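Local coordinates for protein 6-aminohexanoate-dimer hydrolase (Bacillus anthracis, PDB 4GB7) that probably hydrolyses the amide bond of the 6-aminohexanoate dimer, as a serine hydrolase of the beta-lactamase family, at residues 132-138 with 303-308; 48-54 with 393-397. One frame throughout, in Å; residues are numbered along the deposited sequence.

Contact 1: 132-138 with 303-308; sequences ESEPHGM and LNATAR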
loop_
_atom_site.group_PDB
_atom_site.type_symbol
_atom_site.label_atom_id
_atom_site.label_comp_id
_atom_site.label_asym_id
_atom_site.label_seq_id
_atom_site.Cartn_x
_atom_site.Cartn_y
_atom_site.Cartn_z
ATOM N N GLU A 132 0.025 -18.635 4.928
ATOM C CA GLU A 132 -0.351 -18.046 3.642
ATOM C C GLU A 132 -1.773 -17.532 3.589
ATOM O O GLU A 132 -2.104 -16.634 2.764
ATOM C CB GLU A 132 -0.164 -19.055 2.511
ATOM C CG GLU A 132 -0.919 -20.370 2.682
ATOM C CD GLU A 132 -0.363 -21.463 1.790
ATOM O OE1 GLU A 132 0.288 -22.389 2.306
ATOM O OE2 GLU A 132 -0.563 -21.397 0.559
ATOM N N SER A 133 -2.627 -18.080 4.439
ATOM C CA SER A 133 -4.068 -17.725 4.372
ATOM C C SER A 133 -4.488 -16.660 5.396
ATOM O O SER A 133 -5.666 -16.288 5.450
ATOM C CB SER A 133 -4.941 -18.983 4.518
ATOM O OG SER A 133 -4.759 -19.895 3.430
ATOM N N GLU A 134 -3.538 -16.167 6.184
ATOM C CA GLU A 134 -3.822 -15.141 7.215
ATOM C C GLU A 134 -3.417 -13.781 6.701
ATOM O O GLU A 134 -2.361 -13.618 6.143
ATOM C CB GLU A 134 -3.115 -15.420 8.522
ATOM C CG GLU A 134 -3.653 -16.637 9.265
ATOM C CD GLU A 134 -5.071 -16.467 9.825
ATOM O OE1 GLU A 134 -5.523 -15.356 10.165
ATOM O OE2 GLU A 134 -5.789 -17.463 9.907
ATOM N N PRO A 135 -4.287 -12.786 6.844
ATOM C CA PRO A 135 -3.870 -11.489 6.328
ATOM C C PRO A 135 -2.581 -10.929 6.962
ATOM O O PRO A 135 -2.359 -11.054 8.177
ATOM C CB PRO A 135 -5.094 -10.616 6.622
ATOM C CG PRO A 135 -6.246 -11.584 6.593
ATOM C CD PRO A 135 -5.708 -12.808 7.245
ATOM N N HIS A 136 -1.802 -10.211 6.172
ATOM C CA HIS A 136 -0.544 -9.589 6.583
ATOM C C HIS A 136 -0.683 -8.107 6.547
ATOM O O HIS A 136 -1.421 -7.572 5.724
ATOM C CB HIS A 136 0.499 -9.985 5.531
ATOM C CG HIS A 136 1.932 -9.751 5.958
ATOM N ND1 HIS A 136 2.505 -8.535 5.986
ATOM C CD2 HIS A 136 2.905 -10.666 6.367
ATOM C CE1 HIS A 136 3.795 -8.665 6.388
ATOM N NE2 HIS A 136 4.030 -9.970 6.648
ATOM N N GLY A 137 0.014 -7.399 7.425
ATOM C CA GLY A 137 0.117 -5.933 7.302
ATOM C C GLY A 137 0.747 -5.529 5.982
ATOM O O GLY A 137 1.582 -6.203 5.460
HETATM N N MSE A 138 0.274 -4.444 5.399
HETATM C CA MSE A 138 0.806 -3.992 4.120
HETATM C C MSE A 138 1.211 -2.502 4.092
HETATM O O MSE A 138 1.598 -2.000 3.044
HETATM C CB MSE A 138 -0.243 -4.244 3.025
HETATM C CG MSE A 138 -0.690 -5.655 2.944
HETATM SE SE MSE A 138 -1.679 -6.053 1.349
HETATM C CE MSE A 138 -3.035 -4.762 1.368
ATOM N N LEU A 303 -4.637 -1.680 5.779
ATOM C CA LEU A 303 -5.224 -2.849 5.102
ATOM C C LEU A 303 -4.316 -4.034 5.278
ATOM O O LEU A 303 -3.114 -3.904 5.125
ATOM C CB LEU A 303 -5.477 -2.569 3.625
ATOM C CG LEU A 303 -6.276 -3.611 2.841
ATOM C CD1 LEU A 303 -7.688 -3.864 3.409
ATOM C CD2 LEU A 303 -6.336 -3.180 1.385
ATOM N N ASN A 304 -4.904 -5.150 5.636
ATOM C CA ASN A 304 -4.261 -6.451 5.881
ATOM C C ASN A 304 -4.929 -7.452 4.931
ATOM O O ASN A 304 -6.174 -7.559 4.894
ATOM C CB ASN A 304 -4.482 -6.910 7.303
ATOM C CG ASN A 304 -3.659 -6.129 8.323
ATOM O OD1 ASN A 304 -2.688 -6.676 8.899
ATOM N ND2 ASN A 304 -3.973 -4.854 8.504
ATOM N N ALA A 305 -4.120 -8.160 4.136
ATOM C CA ALA A 305 -4.644 -9.072 3.106
ATOM C C ALA A 305 -3.685 -10.234 2.905
ATOM O O ALA A 305 -2.521 -10.167 3.338
ATOM C CB ALA A 305 -4.876 -8.348 1.792
ATOM N N THR A 306 -4.141 -11.285 2.251
ATOM C CA THR A 306 -3.205 -12.370 1.912
ATOM C C THR A 306 -2.444 -12.060 0.604
ATOM O O THR A 306 -2.843 -11.201 -0.206
ATOM C CB THR A 306 -3.901 -13.740 1.751
ATOM O OG1 THR A 306 -4.625 -13.748 0.519
ATOM C CG2 THR A 306 -4.773 -14.106 2.956
ATOM N N ALA A 307 -1.303 -12.705 0.429
ATOM C CA ALA A 307 -0.412 -12.422 -0.688
ATOM C C ALA A 307 -1.027 -12.788 -2.040
ATOM O O ALA A 307 -0.909 -12.005 -3.009
ATOM C CB ALA A 307 0.946 -13.125 -0.527
ATOM N N ARG A 308 -1.647 -13.972 -2.118
ATOM C CA ARG A 308 -2.310 -14.355 -3.341
ATOM C C ARG A 308 -3.469 -13.416 -3.652
ATOM O O ARG A 308 -3.715 -13.151 -4.807
ATOM C CB ARG A 308 -2.810 -15.794 -3.303
ATOM C CG ARG A 308 -1.658 -16.764 -3.481
ATOM C CD ARG A 308 -2.107 -18.192 -3.810
ATOM N NE ARG A 308 -2.970 -18.732 -2.790
ATOM C CZ ARG A 308 -2.589 -19.408 -1.703
ATOM N NH1 ARG A 308 -3.510 -19.834 -0.851
ATOM N NH2 ARG A 308 -1.309 -19.684 -1.452
HETATM O O HOH W 1 -0.380 -14.423 2.465
HETATM O O HOH W 2 -1.526 -16.228 -0.078
HETATM O O HOH W 3 -1.598 -8.844 10.041
HETATM O O HOH W 4 -1.161 -2.568 7.215
#
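The backbone oxygen of Glu132, lying over Thr306 CB, is held by two waters, which accept N-H groups from the first turn of helix 307-318, one from Ala307 N, the other from Arg308 N. These N-H groups have no carbonyl partner within the helix and are bridged to the loop by water, while the Thr306 side chain, well suited to an N-cap, bonds to Asp309 N. In one of two deposited conformers, Glu132 OE2 reaches Arg308 NH2 at 2.7 Å by its anti lone pair, the carboxylate and guanidinium planes 63° apart; this salt bridge may therefore not be permanent. Arg308 also forms salt bridges with Glu284 through NE and with Glu124 through NH2, which probably spread its charge. Before Thr306, strand 303-305 runs antiparallel to 136-137, an edge strand of a small four-stranded sheet. A hydrogen-bonded pair joins His136 N to Ala305 O at 2.9 Å and Ala305 N to His136 O at 3.2 Å. His136 CG stands anti to the backbone N (chi1 -165°), turning the ring away from 303-308: ND1 donates in the ring plane to Gly137 O at 2.6 Å, and NE2 reaches Asp111. Next, Met138, a flexible selenomethionine, bends at chi3 to lay CE beside Leu303 CD2 (3.7 Å) and SE against Ala305 CB (4.0 Å), near, without touching, Ser140 and Lys143, whose SxxK spacing is consistent with this family's catalytic pair.

Contact 2: 48-54 with 393-397; sequences LDDPYLR and SSNAT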
loop_
_atom_site.group_PDB
_atom_site.type_symbol
_atom_site.label_atom_id
_atom_site.label_comp_id
_atom_site.label_asym_id
_atom_site.label_seq_id
_atom_site.Cartn_x
_atom_site.Cartn_y
_atom_site.Cartn_z
ATOM N N LEU A 48 6.353 -2.240 16.467
ATOM C CA LEU A 48 7.043 -1.860 15.246
ATOM C C LEU A 48 8.506 -2.226 15.215
ATOM O O LEU A 48 9.218 -1.981 14.209
ATOM C CB LEU A 48 6.957 -0.350 15.064
ATOM C CG LEU A 48 5.587 0.141 14.693
ATOM C CD1 LEU A 48 5.657 1.665 14.658
ATOM C CD2 LEU A 48 5.121 -0.440 13.356
ATOM N N ASP A 49 8.984 -2.808 16.297
ATOM C CA ASP A 49 10.408 -3.072 16.445
ATOM C C ASP A 49 10.645 -4.554 16.220
ATOM O O ASP A 49 9.782 -5.367 16.549
ATOM C CB ASP A 49 10.873 -2.722 17.859
ATOM C CG ASP A 49 10.786 -1.268 18.179
ATOM O OD1 ASP A 49 10.944 -0.415 17.275
ATOM O OD2 ASP A 49 10.567 -0.998 19.383
ATOM N N ASP A 50 11.826 -4.886 15.704
ATOM C CA ASP A 50 12.270 -6.258 15.673
ATOM C C ASP A 50 12.509 -6.718 17.120
ATOM O O ASP A 50 13.129 -5.984 17.898
ATOM C CB ASP A 50 13.590 -6.400 14.883
ATOM C CG ASP A 50 13.943 -7.849 14.628
ATOM O OD1 ASP A 50 13.204 -8.536 13.874
ATOM O OD2 ASP A 50 14.991 -8.312 15.162
ATOM N N PRO A 51 12.085 -7.953 17.474
ATOM C CA PRO A 51 11.464 -9.013 16.662
ATOM C C PRO A 51 9.930 -8.964 16.685
ATOM O O PRO A 51 9.276 -9.735 15.971
ATOM C CB PRO A 51 11.903 -10.274 17.382
ATOM C CG PRO A 51 11.919 -9.876 18.818
ATOM C CD PRO A 51 12.435 -8.462 18.822
ATOM N N TYR A 52 9.387 -8.062 17.512
ATOM C CA TYR A 52 7.937 -7.965 17.753
ATOM C C TYR A 52 7.158 -7.799 16.471
ATOM O O TYR A 52 6.078 -8.417 16.316
ATOM C CB TYR A 52 7.603 -6.873 18.770
ATOM C CG TYR A 52 8.424 -7.080 20.038
ATOM C CD1 TYR A 52 9.550 -6.316 20.299
ATOM C CD2 TYR A 52 8.104 -8.096 20.927
ATOM C CE1 TYR A 52 10.333 -6.567 21.416
ATOM C CE2 TYR A 52 8.875 -8.338 22.038
ATOM C CZ TYR A 52 9.968 -7.559 22.289
ATOM O OH TYR A 52 10.723 -7.840 23.382
ATOM N N LEU A 53 7.701 -7.020 15.546
ATOM C CA LEU A 53 7.031 -6.738 14.281
ATOM C C LEU A 53 6.761 -8.018 13.450
ATOM O O LEU A 53 5.812 -8.119 12.721
ATOM C CB LEU A 53 7.885 -5.764 13.470
ATOM C CG LEU A 53 7.396 -5.311 12.093
ATOM C CD1 LEU A 53 6.104 -4.542 12.106
ATOM C CD2 LEU A 53 8.484 -4.516 11.335
ATOM N N ARG A 54 7.620 -9.030 13.546
ATOM C CA ARG A 54 7.357 -10.241 12.798
ATOM C C ARG A 54 6.038 -10.906 13.203
ATOM O O ARG A 54 5.405 -11.574 12.401
ATOM C CB ARG A 54 8.538 -11.216 12.956
ATOM C CG ARG A 54 9.833 -10.489 12.638
ATOM C CD ARG A 54 10.777 -11.232 11.832
ATOM N NE ARG A 54 10.191 -11.609 10.566
ATOM C CZ ARG A 54 10.795 -12.439 9.755
ATOM N NH1 ARG A 54 11.925 -13.016 10.154
ATOM N NH2 ARG A 54 10.217 -12.837 8.651
ATOM N N SER A 393 6.748 -8.372 4.032
ATOM C CA SER A 393 7.883 -8.545 4.930
ATOM C C SER A 393 7.523 -8.019 6.301
ATOM O O SER A 393 6.517 -7.334 6.509
ATOM C CB SER A 393 9.170 -7.870 4.402
ATOM O OG SER A 393 9.444 -8.173 3.048
ATOM N N SER A 394 8.385 -8.331 7.248
ATOM C CA SER A 394 8.328 -7.693 8.547
ATOM C C SER A 394 9.739 -7.315 8.996
ATOM O O SER A 394 10.270 -7.828 10.011
ATOM C CB SER A 394 7.566 -8.594 9.504
ATOM O OG SER A 394 8.019 -9.927 9.466
ATOM N N ASN A 395 10.320 -6.398 8.214
ATOM C CA ASN A 395 11.711 -5.972 8.344
ATOM C C ASN A 395 11.741 -4.616 8.991
ATOM O O ASN A 395 11.532 -3.603 8.311
ATOM C CB ASN A 395 12.354 -5.986 6.965
ATOM C CG ASN A 395 13.849 -5.897 6.979
ATOM O OD1 ASN A 395 14.503 -6.198 7.969
ATOM N ND2 ASN A 395 14.418 -5.556 5.799
ATOM N N ALA A 396 11.910 -4.585 10.317
ATOM C CA ALA A 396 11.681 -3.371 11.094
ATOM C C ALA A 396 12.565 -2.187 10.646
ATOM O O ALA A 396 12.118 -1.042 10.581
ATOM C CB ALA A 396 11.856 -3.650 12.600
ATOM N N THR A 397 13.807 -2.479 10.299
ATOM C CA THR A 397 14.758 -1.470 9.859
ATOM C C THR A 397 15.535 -1.967 8.627
ATOM O O THR A 397 16.652 -2.475 8.741
ATOM C CB THR A 397 15.703 -1.032 10.974
ATOM O OG1 THR A 397 16.445 -2.160 11.442
ATOM C CG2 THR A 397 14.953 -0.396 12.111
HETATM O O HOH W 5 10.652 -0.119 12.909
HETATM O O HOH W 6 11.745 -6.909 12.138
#
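The torsions of Ser394 and Arg54 bring the two together: Ser394 OG sits between its own backbone N and carbonyl carbon (chi1 49°), pointing at the helix, and Arg54 CG lies anti to its carbonyl carbon (chi1 -51°) before the chain folds at chi2 and chi3. These bends draw NE to 3.0 Å from Ser394 OG, near the guanidinium plane, with an N-H...O angle of 157°. Asp111 completes the polar group, taking the Ser394 hydroxyl on OD2 and Arg54 NH2 on OD1; the carboxylate probably offsets the arginine's charge, and a small hydroxyl fits between the two. Alongside, Leu53 CD2 presses on the Ala396 backbone, 3.4 Å from CA. The methyl of Ala396 packs against the backbone of 48-50, with CB 3.3 Å from Asp50 N and 3.5 Å from Leu48 O, a place that favours a short side chain. Water supplies further links: one molecule donates to Leu48 O and Ala396 O, while another donates to Asp50 OD1 and Ser394 O and accepts from Ala396 N. Short helix 52-56, entered through the cis peptide before Pro51, is thereby fixed against the loop that leaves strand 387-393 of the five-stranded antiparallel sheet, the central sheet of the serine beta-lactamase fold.

Overall arrangement
From the N terminus the chain first passes residues 48-54, which meet 393-397 only after the central sheet has been completed, so that contact 2 closes a loop of 338 residues. Contact 1 is nested inside it: 132-138, just after strand 120-126, meets 303-308 on the way into helix 307-318, enclosing 164 residues, many of them helical. Contact 2 therefore ties the N-terminal part to the end of strand 387-393, whereas contact 1 pairs two strands of the small sheet and sets the loop before 136 against the start of helix 307-318. Their centres are about 16 Å apart, yet they touch where His136 CE1 approaches Ser393 O at 3.0 Å, and Asp111, on strand 110-117, bonds to side chains of both.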